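Local coordinates for protein KLLA0C04147p (PDB 5H2D) that binds ergosterol through the oxysterol-binding (ORD) domain described here, part of a longer ankyrin-repeat protein, and probably transfers sterols, at residues Ala90-Ser95 / Leu99-Ile104; Leu185-Ile190 / Glu403-Thr408; Asp38-Val43 / Gly365-Ala370. All blocks are in the same frame, centred on the assembly; numbering follows the deposited sequence.

Interaction 1: residues Ala90-Ser95 / Leu99-Ile104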
loop_
_atom_site.group_PDB
_atom_site.type_symbol
_atom_site.label_atom_id
_atom_site.label_comp_id
_atom_site.label_asym_id
_atom_site.label_seq_id
_atom_site.Cartn_x
_atom_site.Cartn_y
_atom_site.Cartn_z
ATOM N N ALA A 90 7.921 17.371 3.002
ATOM C CA ALA A 90 7.258 18.666 2.907
ATOM C C ALA A 90 8.080 19.778 3.543
ATOM O O ALA A 90 7.899 20.949 3.186
ATOM C CB ALA A 90 5.876 18.609 3.565
ATOM N N SER A 91 8.984 19.436 4.458
ATOM C CA SER A 91 9.712 20.445 5.221
ATOM C C SER A 91 10.931 21.000 4.493
ATOM O O SER A 91 11.510 21.992 4.959
ATOM C CB SER A 91 10.144 19.857 6.566
ATOM O OG SER A 91 11.235 18.970 6.404
ATOM N N PHE A 92 11.333 20.415 3.369
ATOM C CA PHE A 92 12.553 20.821 2.678
ATOM C C PHE A 92 12.237 21.834 1.581
ATOM O O PHE A 92 11.363 21.605 0.742
ATOM C CB PHE A 92 13.269 19.594 2.099
ATOM C CG PHE A 92 13.631 18.569 3.140
ATOM C CD1 PHE A 92 14.294 18.948 4.296
ATOM C CD2 PHE A 92 13.282 17.234 2.986
ATOM C CE1 PHE A 92 14.615 18.018 5.272
ATOM C CE2 PHE A 92 13.604 16.297 3.960
ATOM C CZ PHE A 92 14.266 16.687 5.103
ATOM N N GLU A 93 12.951 22.966 1.592
ATOM C CA GLU A 93 12.694 23.990 0.585
ATOM C C GLU A 93 13.171 23.556 -0.796
ATOM O O GLU A 93 12.619 23.987 -1.813
ATOM C CB GLU A 93 13.355 25.304 1.002
ATOM C CG GLU A 93 14.845 25.191 1.264
ATOM C CD GLU A 93 15.658 25.230 -0.012
ATOM O OE1 GLU A 93 15.120 25.708 -1.034
ATOM O OE2 GLU A 93 16.827 24.777 0.001
ATOM N N ASP A 94 14.168 22.687 -0.847
ATOM C CA ASP A 94 14.761 22.231 -2.097
ATOM C C ASP A 94 13.893 21.132 -2.711
ATOM O O ASP A 94 13.719 20.070 -2.108
ATOM C CB ASP A 94 16.174 21.732 -1.787
ATOM C CG ASP A 94 16.869 21.093 -2.969
ATOM O OD1 ASP A 94 16.324 21.060 -4.090
ATOM O OD2 ASP A 94 18.016 20.627 -2.759
ATOM N N SER A 95 13.359 21.372 -3.911
ATOM C CA SER A 95 12.430 20.405 -4.494
ATOM C C SER A 95 13.092 19.059 -4.763
ATOM O O SER A 95 12.426 18.020 -4.678
ATOM C CB SER A 95 11.813 20.955 -5.782
ATOM O OG SER A 95 12.788 21.151 -6.793
ATOM N N LEU A 99 12.006 15.371 -3.428
ATOM C CA LEU A 99 11.902 14.184 -4.270
ATOM C C LEU A 99 12.697 13.017 -3.690
ATOM O O LEU A 99 12.252 11.869 -3.749
ATOM C CB LEU A 99 12.359 14.499 -5.694
ATOM C CG LEU A 99 12.299 13.352 -6.701
ATOM C CD1 LEU A 99 10.943 12.619 -6.635
ATOM C CD2 LEU A 99 12.580 13.811 -8.125
ATOM N N LEU A 100 13.881 13.284 -3.136
ATOM C CA LEU A 100 14.651 12.210 -2.513
ATOM C C LEU A 100 13.827 11.494 -1.450
ATOM O O LEU A 100 13.788 10.254 -1.395
ATOM C CB LEU A 100 15.937 12.769 -1.903
ATOM C CG LEU A 100 16.784 11.788 -1.080
ATOM C CD1 LEU A 100 17.351 10.678 -1.969
ATOM C CD2 LEU A 100 17.886 12.517 -0.332
ATOM N N TYR A 101 13.172 12.264 -0.584
ATOM C CA TYR A 101 12.405 11.651 0.493
ATOM C C TYR A 101 11.116 11.011 -0.021
ATOM O O TYR A 101 10.709 9.965 0.500
ATOM C CB TYR A 101 12.150 12.682 1.594
ATOM C CG TYR A 101 13.334 12.796 2.539
ATOM C CD1 TYR A 101 14.560 13.279 2.089
ATOM C CD2 TYR A 101 13.231 12.415 3.867
ATOM C CE1 TYR A 101 15.648 13.365 2.937
ATOM C CE2 TYR A 101 14.313 12.497 4.723
ATOM C CZ TYR A 101 15.519 12.985 4.252
ATOM O OH TYR A 101 16.615 13.088 5.085
ATOM N N VAL A 102 10.480 11.595 -1.043
ATOM C CA VAL A 102 9.360 10.917 -1.703
ATOM C C VAL A 102 9.811 9.564 -2.236
ATOM O O VAL A 102 9.139 8.538 -2.038
ATOM C CB VAL A 102 8.768 11.796 -2.824
ATOM C CG1 VAL A 102 7.864 10.969 -3.747
ATOM C CG2 VAL A 102 7.982 12.960 -2.240
ATOM N N ALA A 103 10.960 9.537 -2.919
ATOM C CA ALA A 103 11.466 8.294 -3.491
ATOM C C ALA A 103 11.716 7.257 -2.412
ATOM O O ALA A 103 11.361 6.083 -2.564
ATOM C CB ALA A 103 12.756 8.554 -4.266
ATOM N N ILE A 104 12.374 7.665 -1.329
ATOM C CA ILE A 104 12.658 6.684 -0.294
ATOM C C ILE A 104 11.364 6.237 0.378
ATOM O O ILE A 104 11.224 5.061 0.729
ATOM C CB ILE A 104 13.712 7.235 0.680
ATOM C CG1 ILE A 104 15.041 7.343 -0.076
ATOM C CG2 ILE A 104 13.864 6.319 1.887
ATOM C CD1 ILE A 104 16.125 8.134 0.624
#
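F92 presents its CE2 corner to the face of Y101, overlapping the middle of the phenol ring in a T-shaped (edge-to-face) aromatic pair. CE2 of F92 stands 3.5 Å above the plane of the Y101 ring, over its centre, and the two centroids are 4.8 Å apart. The ring planes meet at 59°, so this T is leaning and not square. The nearest pair is CE2 of F92 with CD1 of Y101, at 3.7 Å, while CZ of F92 comes to 4.0 Å from CZ of Y101. In F92 the CG lies anti to the carbonyl carbon (chi1 -58°), which carries the ring from the loop toward the helix, and the two side chains cross at about a right angle. One face of the F92 ring is met near its rim by OG of S91, 3.6 Å above the plane; that hydroxyl is hydrogen-bonded to the carbonyl oxygen of Q88.

The pair illustrates how a short loop can be tied back onto the helix it leads into. D94 is the N-cap: its side chain caps a backbone N of the first turn, and its OD1 also bonds OG1 of T96. S95 starts the helix. The backbone N of L99 donates to the carbonyl O of S95 over 3.0 Å, an ordinary turn-to-turn bond. The hydroxyl of S95 is engaged by D235, and R98 reaches back to the carbonyl oxygen of F92.

P308 touches both rings of the pair. Helix 84-90 ends just before the loop, and helix 95-108 then runs among strands, with L100 lying on W267, F269 and F315, and A103 on C237 and I239.

Interaction 2: residues Leu185-Ile190 / Glu403-Thr408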
loop_
_atom_site.group_PDB
_atom_site.type_symbol
_atom_site.label_atom_id
_atom_site.label_comp_id
_atom_site.label_asym_id
_atom_site.label_seq_id
_atom_site.Cartn_x
_atom_site.Cartn_y
_atom_site.Cartn_z
ATOM N N LEU A 185 -1.301 3.565 -11.753
ATOM C CA LEU A 185 -0.486 4.738 -11.481
ATOM C C LEU A 185 -0.781 5.284 -10.086
ATOM O O LEU A 185 -1.933 5.291 -9.634
ATOM C CB LEU A 185 -0.748 5.819 -12.531
ATOM C CG LEU A 185 0.169 7.035 -12.581
ATOM C CD1 LEU A 185 1.609 6.618 -12.860
ATOM C CD2 LEU A 185 -0.337 8.003 -13.648
ATOM N N TRP A 186 0.267 5.734 -9.409
ATOM C CA TRP A 186 0.169 6.291 -8.064
ATOM C C TRP A 186 0.485 7.784 -8.077
ATOM O O TRP A 186 1.377 8.235 -8.803
ATOM C CB TRP A 186 1.102 5.526 -7.120
ATOM C CG TRP A 186 0.592 4.129 -7.027
ATOM C CD1 TRP A 186 0.915 3.086 -7.842
ATOM C CD2 TRP A 186 -0.425 3.649 -6.139
ATOM N NE1 TRP A 186 0.198 1.974 -7.489
ATOM C CE2 TRP A 186 -0.636 2.295 -6.446
ATOM C CE3 TRP A 186 -1.146 4.227 -5.090
ATOM C CZ2 TRP A 186 -1.552 1.510 -5.753
ATOM C CZ3 TRP A 186 -2.062 3.444 -4.404
ATOM C CH2 TRP A 186 -2.247 2.097 -4.730
ATOM N N TYR A 187 -0.264 8.541 -7.280
ATOM C CA TYR A 187 -0.238 10.001 -7.288
ATOM C C TYR A 187 0.085 10.481 -5.890
ATOM O O TYR A 187 -0.673 10.209 -4.952
ATOM C CB TYR A 187 -1.593 10.572 -7.703
ATOM C CG TYR A 187 -2.046 10.318 -9.119
ATOM C CD1 TYR A 187 -2.487 9.057 -9.522
ATOM C CD2 TYR A 187 -2.091 11.356 -10.050
ATOM C CE1 TYR A 187 -2.924 8.827 -10.821
ATOM C CE2 TYR A 187 -2.526 11.135 -11.355
ATOM C CZ TYR A 187 -2.949 9.873 -11.735
ATOM O OH TYR A 187 -3.394 9.651 -13.025
ATOM N N LEU A 188 1.164 11.242 -5.745
ATOM C CA LEU A 188 1.586 11.714 -4.437
ATOM C C LEU A 188 1.716 13.229 -4.509
ATOM O O LEU A 188 2.510 13.745 -5.302
ATOM C CB LEU A 188 2.895 11.042 -4.014
ATOM C CG LEU A 188 3.163 10.996 -2.509
ATOM C CD1 LEU A 188 4.115 9.860 -2.163
ATOM C CD2 LEU A 188 3.734 12.327 -2.035
ATOM N N THR A 189 0.886 13.927 -3.737
ATOM C CA THR A 189 0.826 15.382 -3.741
ATOM C C THR A 189 1.497 15.901 -2.481
ATOM O O THR A 189 1.184 15.445 -1.378
ATOM C CB THR A 189 -0.623 15.873 -3.800
ATOM O OG1 THR A 189 -1.244 15.409 -5.002
ATOM C CG2 THR A 189 -0.670 17.403 -3.768
ATOM N N ILE A 190 2.418 16.855 -2.637
ATOM C CA ILE A 190 3.083 17.483 -1.502
ATOM C C ILE A 190 2.670 18.946 -1.469
ATOM O O ILE A 190 2.652 19.606 -2.511
ATOM C CB ILE A 190 4.615 17.362 -1.577
ATOM C CG1 ILE A 190 5.069 15.901 -1.452
ATOM C CG2 ILE A 190 5.252 18.221 -0.480
ATOM C CD1 ILE A 190 4.947 15.333 -0.048
ATOM N N GLU A 403 -12.426 8.822 -13.831
ATOM C CA GLU A 403 -12.340 10.102 -14.520
ATOM C C GLU A 403 -10.986 10.196 -15.205
ATOM O O GLU A 403 -10.109 9.350 -15.012
ATOM C CB GLU A 403 -12.535 11.270 -13.550
ATOM C CG GLU A 403 -13.867 11.265 -12.809
ATOM C CD GLU A 403 -15.029 11.691 -13.687
ATOM O OE1 GLU A 403 -16.166 11.751 -13.173
ATOM O OE2 GLU A 403 -14.814 11.964 -14.889
ATOM N N ILE A 404 -10.810 11.238 -16.012
ATOM C CA ILE A 404 -9.530 11.522 -16.646
ATOM C C ILE A 404 -8.796 12.554 -15.802
ATOM O O ILE A 404 -9.340 13.628 -15.497
ATOM C CB ILE A 404 -9.722 12.001 -18.095
ATOM C CG1 ILE A 404 -10.149 10.813 -18.970
ATOM C CG2 ILE A 404 -8.446 12.635 -18.613
ATOM C CD1 ILE A 404 -10.721 11.193 -20.313
ATOM N N HIS A 405 -7.575 12.223 -15.390
ATOM C CA HIS A 405 -6.841 13.137 -14.535
ATOM C C HIS A 405 -6.366 14.342 -15.347
ATOM O O HIS A 405 -5.855 14.179 -16.456
ATOM C CB HIS A 405 -5.642 12.453 -13.880
ATOM C CG HIS A 405 -5.050 13.262 -12.774
ATOM N ND1 HIS A 405 -4.099 14.237 -12.992
ATOM C CD2 HIS A 405 -5.317 13.285 -11.448
ATOM C CE1 HIS A 405 -3.790 14.810 -11.845
ATOM N NE2 HIS A 405 -4.512 14.248 -10.892
ATOM N N PRO A 406 -6.513 15.555 -14.810
ATOM C CA PRO A 406 -6.167 16.748 -15.601
ATOM C C PRO A 406 -4.684 16.890 -15.899
ATOM O O PRO A 406 -4.342 17.558 -16.881
ATOM C CB PRO A 406 -6.679 17.903 -14.730
ATOM C CG PRO A 406 -6.719 17.355 -13.345
ATOM C CD PRO A 406 -7.067 15.901 -13.491
ATOM N N VAL A 407 -3.794 16.301 -15.104
ATOM C CA VAL A 407 -2.354 16.445 -15.334
ATOM C C VAL A 407 -1.798 15.292 -16.150
ATOM O O VAL A 407 -1.134 15.500 -17.167
ATOM C CB VAL A 407 -1.604 16.582 -13.994
ATOM C CG1 VAL A 407 -0.093 16.613 -14.232
ATOM C CG2 VAL A 407 -2.056 17.824 -13.259
ATOM N N THR A 408 -2.047 14.054 -15.717
ATOM C CA THR A 408 -1.519 12.894 -16.425
ATOM C C THR A 408 -2.318 12.541 -17.666
ATOM O O THR A 408 -1.800 11.831 -18.534
ATOM C CB THR A 408 -1.502 11.677 -15.504
ATOM O OG1 THR A 408 -2.846 11.393 -15.096
ATOM C CG2 THR A 408 -0.654 11.953 -14.281
#
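Y187 leaves strand 178-190 with its CB directed at the loop that follows strand 400-404, and its ring meets that segment along the CD2-CE2 side and at the tip. CG lies anti to the carbonyl carbon (chi1 -66°). CD2 is the first to touch, 3.9 Å from NE2 of H405. CE2 then sits 3.5 Å above the imidazole plane of H405, over its centre, and also lies 3.6 Å from CG2 of T408. The two side chains run past one another in opposite senses, with ring planes inclined at 38°. CZ lies 3.7 Å from OG1 of T408. At the tip, OH of Y187 forms a 2.8 Å hydrogen bond with OG1 of T408, which lies in the plane of the phenol ring. The same OG1 is also bonded to the backbone N of C410, so two partners fix it. Beside this polar contact, CD2 of L185 and CG2 of T408 meet tip to tip at 4.0 Å.

H405 is itself held by the loop: its ND1 accepts the N-H of V407 at 3.0 Å, P406 CD lies against the opposite face, toward its rim, and Y412 meets it edge-to-face. Were H405 reduced to an alanine, the V407 N-H would probably lose its acceptor and the CE2 side of Y187 the ring it lies over.

F164 stacks on Y187 within the neighbouring strand pairing. The whole is a β-hairpin, strands 400-404 and 411-415, whose connecting loop docks on the incomplete β-barrel of the OSBP-related domain, whose interior holds the sterol.

Interaction 3: residues Asp38-Val43 / Gly365-Ala370. With SO4 (sulfate ion), chain D.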
loop_
_atom_site.group_PDB
_atom_site.type_symbol
_atom_site.label_atom_id
_atom_site.label_comp_id
_atom_site.label_asym_id
_atom_site.label_seq_id
_atom_site.Cartn_x
_atom_site.Cartn_y
_atom_site.Cartn_z
ATOM N N ASP A 38 0.502 -19.780 15.764
ATOM C CA ASP A 38 -0.399 -20.829 15.313
ATOM C C ASP A 38 0.392 -21.846 14.515
ATOM O O ASP A 38 1.524 -21.601 14.096
ATOM C CB ASP A 38 -1.576 -20.281 14.504
ATOM C CG ASP A 38 -2.851 -21.083 14.733
ATOM O OD1 ASP A 38 -3.243 -21.255 15.909
ATOM O OD2 ASP A 38 -3.443 -21.565 13.745
ATOM N N ASP A 39 -0.232 -23.003 14.328
ATOM C CA ASP A 39 0.452 -24.174 13.814
ATOM C C ASP A 39 -0.185 -24.660 12.527
ATOM O O ASP A 39 -0.434 -25.860 12.371
ATOM C CB ASP A 39 0.448 -25.296 14.853
ATOM C CG ASP A 39 1.677 -25.275 15.733
ATOM O OD1 ASP A 39 2.563 -26.131 15.530
ATOM O OD2 ASP A 39 1.757 -24.397 16.621
ATOM N N ARG A 40 -0.466 -23.751 11.606
ATOM C CA ARG A 40 -0.736 -24.191 10.252
ATOM C C ARG A 40 0.458 -25.022 9.794
ATOM O O ARG A 40 1.606 -24.604 9.997
ATOM C CB ARG A 40 -0.956 -23.006 9.315
ATOM C CG ARG A 40 -2.207 -22.182 9.605
ATOM C CD ARG A 40 -2.166 -20.890 8.796
ATOM N NE ARG A 40 -0.955 -20.119 9.095
ATOM C CZ ARG A 40 -0.386 -19.245 8.264
ATOM N NH1 ARG A 40 -0.907 -19.021 7.067
ATOM N NH2 ARG A 40 0.711 -18.597 8.630
ATOM N N PRO A 41 0.241 -26.203 9.223
ATOM C CA PRO A 41 1.380 -27.025 8.802
ATOM C C PRO A 41 2.190 -26.328 7.720
ATOM O O PRO A 41 1.675 -25.520 6.940
ATOM C CB PRO A 41 0.721 -28.305 8.278
ATOM C CG PRO A 41 -0.665 -27.891 7.907
ATOM C CD PRO A 41 -1.050 -26.829 8.898
ATOM N N SER A 42 3.479 -26.649 7.676
ATOM C CA SER A 42 4.380 -26.057 6.687
ATOM C C SER A 42 4.389 -26.924 5.425
ATOM O O SER A 42 5.375 -27.580 5.084
ATOM C CB SER A 42 5.775 -25.901 7.275
ATOM O OG SER A 42 6.180 -27.121 7.868
ATOM N N VAL A 43 3.244 -26.921 4.732
ATOM C CA VAL A 43 3.128 -27.648 3.472
ATOM C C VAL A 43 4.071 -27.046 2.433
ATOM O O VAL A 43 4.295 -25.832 2.392
ATOM C CB VAL A 43 1.677 -27.627 2.957
ATOM C CG1 VAL A 43 1.539 -28.527 1.727
ATOM C CG2 VAL A 43 0.699 -28.041 4.054
ATOM N N GLY A 365 -7.701 -17.991 13.932
ATOM C CA GLY A 365 -7.289 -19.379 13.858
ATOM C C GLY A 365 -8.405 -20.380 13.668
ATOM O O GLY A 365 -8.188 -21.580 13.867
ATOM N N ARG A 366 -9.593 -19.927 13.274
ATOM C CA ARG A 366 -10.743 -20.808 13.077
ATOM C C ARG A 366 -10.879 -21.062 11.582
ATOM O O ARG A 366 -11.678 -20.442 10.883
ATOM C CB ARG A 366 -11.994 -20.194 13.686
ATOM C CG ARG A 366 -11.892 -20.102 15.192
ATOM C CD ARG A 366 -13.250 -19.949 15.824
ATOM N NE ARG A 366 -13.928 -18.780 15.297
ATOM C CZ ARG A 366 -13.708 -17.545 15.725
ATOM N NH1 ARG A 366 -12.829 -17.321 16.697
ATOM N NH2 ARG A 366 -14.372 -16.532 15.183
ATOM N N TYR A 367 -10.061 -21.991 11.091
ATOM C CA TYR A 367 -9.879 -22.105 9.651
ATOM C C TYR A 367 -11.062 -22.779 8.972
ATOM O O TYR A 367 -11.345 -22.476 7.809
ATOM C CB TYR A 367 -8.571 -22.836 9.346
ATOM C CG TYR A 367 -7.400 -22.152 10.009
ATOM C CD1 TYR A 367 -7.200 -20.775 9.868
ATOM C CD2 TYR A 367 -6.525 -22.857 10.827
ATOM C CE1 TYR A 367 -6.141 -20.138 10.496
ATOM C CE2 TYR A 367 -5.456 -22.220 11.459
ATOM C CZ TYR A 367 -5.271 -20.865 11.292
ATOM O OH TYR A 367 -4.219 -20.232 11.926
ATOM N N ASP A 368 -11.780 -23.679 9.659
ATOM C CA ASP A 368 -12.969 -24.235 9.024
ATOM C C ASP A 368 -14.091 -23.208 8.962
ATOM O O ASP A 368 -14.817 -23.129 7.961
ATOM C CB ASP A 368 -13.460 -25.485 9.751
ATOM C CG ASP A 368 -14.677 -26.083 9.067
ATOM O OD1 ASP A 368 -14.565 -26.393 7.864
ATOM O OD2 ASP A 368 -15.746 -26.190 9.706
ATOM N N GLU A 369 -14.261 -22.421 10.027
ATOM C CA GLU A 369 -15.216 -21.323 9.959
ATOM C C GLU A 369 -14.847 -20.369 8.833
ATOM O O GLU A 369 -15.719 -19.893 8.099
ATOM C CB GLU A 369 -15.291 -20.582 11.298
ATOM C CG GLU A 369 -15.783 -21.440 12.458
ATOM C CD GLU A 369 -16.481 -20.618 13.534
ATOM O OE1 GLU A 369 -17.340 -21.175 14.259
ATOM O OE2 GLU A 369 -16.182 -19.406 13.636
ATOM N N ALA A 370 -13.552 -20.102 8.663
ATOM C CA ALA A 370 -13.144 -19.213 7.578
ATOM C C ALA A 370 -13.541 -19.784 6.222
ATOM O O ALA A 370 -14.055 -19.058 5.367
ATOM C CB ALA A 370 -11.636 -18.944 7.657
HETATM S S SO4 D . -12.574 -24.172 13.263
HETATM O O1 SO4 D . -13.685 -25.088 13.517
HETATM O O2 SO4 D . -12.041 -23.638 14.521
HETATM O O3 SO4 D . -11.496 -24.890 12.564
HETATM O O4 SO4 D . -13.048 -23.069 12.436
HETATM O O HOH W 1 -6.113 -22.470 15.196
#
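Y367 points its phenol at D38, and its OH donates to OD2 of the carboxylate. The modelled separation of Y367 OH and D38 OD2, 2.4 Å, is very short, and its exact value is doubtful. The acceptor lies at the edge of the phenol ring, near its plane, while the carboxylate is turned 66° against that ring. R40 crosses the tyrosine at about a right angle: its CG is 3.6 Å from OH of Y367, so the aliphatic part of the arginine does the touching. A bend at chi3 (-57°) leaves CG and CD beside the phenol while the guanidinium goes on to the carbonyl oxygen of V64.

A water adds a second link, lying 2.6 Å from O of G365 and 3.2 Å from OD2 of D38, although it has more acceptors within reach than protons to give. That glycine carbonyl also meets the tyrosine, with O of G365 3.6 Å above the centre of the Y367 ring.

Behind the first shell, G365 is the C′ residue of a Schellman motif that ends helix 357-363, its positive phi (79°) accompanying the bonds from R366 N to A361 O and from G365 N to M362 O. Three residues separate this helix from helix 367-390, of which Y367 is the first residue, directly after the N-cap R366. NE of R366 makes a 2.9 Å salt bridge with OE2 of E369.

A sulfate, probably from the crystallisation liquor, occupies the helix start, where E369 N donates to its O4 over 2.8 Å and D368 N to its O3. Outward again, F328 packs on both R40 and Y367, and the loop holding R40 runs on toward helix 45-49, with the side chain of R40 about 10 Å from the bound ergosterol.

How the interactions relate
Interactions 1 and 2 are neighbours, their centres 18 Å apart. They touch where I190 of strand 178-190 packs on A90 and on V102 of helix 95-108; the other methyl of V102 meets L188. Interaction 3 lies on the opposite side of the chain's centre, about 44 Å from interaction 1 and 41 Å from interaction 2, measured between centres. Along the sequence, 38-43 comes first and interaction 1 follows entire. Next comes 185-190, and 365-370 precedes 403-408, so interactions 2 and 3 interlock. Helix 367-390 leads on to strand 400-404. The C-terminal part of the ergosterol-binding domain thus returns to the N-terminal loop at one place and to a central strand at another.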